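Putative DsbA oxidoreductase SCO1869 (Streptomyces coelicolor A3, PDB 3GL5) is a probable DsbA-type oxidoreductase with a thioredoxin-like domain, likely to act in thiol-disulfide exchange, although its own substrate is not known. Local coordinates at residues W8-C13 and G98-L103. Numbering follows the deposited sequence.
Sequences WSDIAC and GSTFDL
Asp-10 and Thr-100 meet tip to tip: the Thr-100 hydroxyl OG1 gives its proton to Asp-10 OD1 at 2.6 Å, on the syn lone pair of that oxygen. The carboxylate gets there because CG lies anti to the backbone N (chi1 -155°). OD1 is also hydrogen-bonded to His-104 NE2 and receives a weak bond from the backbone N of Ile-11, while OD2 takes the backbone N of Leu-45, so both oxygens of this buried group are satisfied. An alanine in place of Asp-10 would probably leave the Thr-100 hydroxyl, His-104 NE2 and the Leu-45 N-H without this shared partner.

Around this bond the packing is mostly apolar. Thr-100 CG2 reaches Ile-11 CB at 4.1 Å and Ala-12 CB at 4.2 Å, while Leu-103 CD2 packs against the branched Ile-11 side chain, 3.9 Å from its CG2. Leu-120 and Phe-123 of helix 116-128 also touch Ile-11.

The contact thus fastens the loop after strand 3-9 to the start of helix 101-111. That loop leads into Cys-13, N-cap of helix 14-28 and disulfide-bonded to Cys-16 in a thioredoxin-type CxxC, so a buried carboxylate, together with the apolar packing beside it, joins the approach to the probable redox site to helix 101-111.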
loop_
_atom_site.group_PDB
_atom_site.type_symbol
_atom_site.label_atom_id
_atom_site.label_comp_id
_atom_site.label_asym_id
_atom_site.label_seq_id
_atom_site.Cartn_x
_atom_site.Cartn_y
_atom_site.Cartn_z
ATOM N N TRP A 8 5.229 -9.557 -7.844
ATOM C CA TRP A 8 6.680 -9.295 -7.977
ATOM C C TRP A 8 7.124 -9.452 -9.418
ATOM O O TRP A 8 6.771 -10.425 -10.051
ATOM C CB TRP A 8 7.467 -10.252 -7.092
ATOM C CG TRP A 8 7.581 -9.792 -5.708
ATOM C CD1 TRP A 8 8.639 -9.114 -5.159
ATOM C CD2 TRP A 8 6.617 -9.949 -4.655
ATOM N NE1 TRP A 8 8.401 -8.854 -3.822
ATOM C CE2 TRP A 8 7.169 -9.359 -3.489
ATOM C CE3 TRP A 8 5.341 -10.532 -4.580
ATOM C CZ2 TRP A 8 6.483 -9.326 -2.264
ATOM C CZ3 TRP A 8 4.667 -10.517 -3.358
ATOM C CH2 TRP A 8 5.219 -9.902 -2.231
ATOM N N SER A 9 7.897 -8.508 -9.944
ATOM C CA SER A 9 8.400 -8.644 -11.325
ATOM C C SER A 9 9.643 -7.784 -11.512
ATOM O O SER A 9 9.912 -6.872 -10.696
ATOM C CB SER A 9 7.366 -8.202 -12.377
ATOM O OG SER A 9 6.383 -9.199 -12.630
ATOM N N ASP A 10 10.385 -8.079 -12.588
ATOM C CA ASP A 10 11.512 -7.261 -13.022
ATOM C C ASP A 10 11.169 -6.714 -14.388
ATOM O O ASP A 10 10.415 -7.339 -15.121
ATOM C CB ASP A 10 12.770 -8.112 -13.163
ATOM C CG ASP A 10 14.029 -7.317 -13.016
ATOM O OD1 ASP A 10 14.009 -6.062 -13.070
ATOM O OD2 ASP A 10 15.092 -7.952 -12.855
ATOM N N ILE A 11 11.705 -5.553 -14.734
ATOM C CA ILE A 11 11.560 -5.026 -16.110
ATOM C C ILE A 11 12.258 -5.900 -17.219
ATOM O O ILE A 11 11.784 -5.971 -18.374
ATOM C CB ILE A 11 12.068 -3.548 -16.174
ATOM C CG1 ILE A 11 11.319 -2.645 -15.148
ATOM C CG2 ILE A 11 11.918 -2.983 -17.578
ATOM C CD1 ILE A 11 9.783 -2.552 -15.332
ATOM N N ALA A 12 13.394 -6.518 -16.882
ATOM C CA ALA A 12 14.140 -7.368 -17.834
ATOM C C ALA A 12 13.599 -8.811 -17.787
ATOM O O ALA A 12 14.345 -9.754 -17.632
ATOM C CB ALA A 12 15.686 -7.356 -17.495
ATOM N N CYS A 13 12.299 -8.976 -17.820
ATOM C CA CYS A 13 11.712 -10.301 -17.667
ATOM C C CYS A 13 10.528 -10.381 -18.653
ATOM O O CYS A 13 9.478 -9.811 -18.399
ATOM C CB CYS A 13 11.274 -10.440 -16.219
ATOM S SG CYS A 13 10.169 -11.735 -15.805
ATOM N N GLY A 98 20.046 -5.442 -19.192
ATOM C CA GLY A 98 20.959 -4.800 -18.232
ATOM C C GLY A 98 20.424 -4.747 -16.809
ATOM O O GLY A 98 19.455 -5.439 -16.441
ATOM N N SER A 99 21.092 -3.944 -15.992
ATOM C CA SER A 99 20.722 -3.753 -14.604
ATOM C C SER A 99 19.399 -2.955 -14.491
ATOM O O SER A 99 19.174 -2.018 -15.273
ATOM C CB SER A 99 21.869 -3.014 -13.900
ATOM O OG SER A 99 21.375 -2.323 -12.751
ATOM N N THR A 100 18.528 -3.306 -13.535
ATOM C CA THR A 100 17.217 -2.588 -13.376
ATOM C C THR A 100 17.081 -1.863 -12.025
ATOM O O THR A 100 16.010 -1.387 -11.662
ATOM C CB THR A 100 16.022 -3.545 -13.516
ATOM O OG1 THR A 100 16.177 -4.634 -12.580
ATOM C CG2 THR A 100 15.958 -4.090 -14.927
ATOM N N PHE A 101 18.175 -1.791 -11.284
ATOM C CA PHE A 101 18.119 -1.302 -9.944
ATOM C C PHE A 101 17.491 0.089 -9.885
ATOM O O PHE A 101 16.572 0.327 -9.103
ATOM C CB PHE A 101 19.511 -1.291 -9.279
ATOM C CG PHE A 101 19.480 -0.784 -7.853
ATOM C CD1 PHE A 101 18.712 -1.436 -6.879
ATOM C CD2 PHE A 101 20.198 0.348 -7.478
ATOM C CE1 PHE A 101 18.671 -0.964 -5.560
ATOM C CE2 PHE A 101 20.178 0.799 -6.119
ATOM C CZ PHE A 101 19.400 0.146 -5.187
ATOM N N ASP A 102 18.024 0.996 -10.697
ATOM C CA ASP A 102 17.550 2.376 -10.787
ATOM C C ASP A 102 16.121 2.493 -11.328
ATOM O O ASP A 102 15.330 3.357 -10.872
ATOM C CB ASP A 102 18.530 3.206 -11.622
ATOM C CG ASP A 102 19.842 3.450 -10.872
ATOM O OD1 ASP A 102 19.787 3.444 -9.624
ATOM O OD2 ASP A 102 20.915 3.614 -11.496
ATOM N N LEU A 103 15.776 1.616 -12.268
ATOM C CA LEU A 103 14.403 1.569 -12.729
ATOM C C LEU A 103 13.485 1.267 -11.550
ATOM O O LEU A 103 12.456 1.896 -11.372
ATOM C CB LEU A 103 14.260 0.502 -13.827
ATOM C CG LEU A 103 14.650 0.885 -15.260
ATOM C CD1 LEU A 103 16.147 1.107 -15.384
ATOM C CD2 LEU A 103 14.237 -0.218 -16.187
#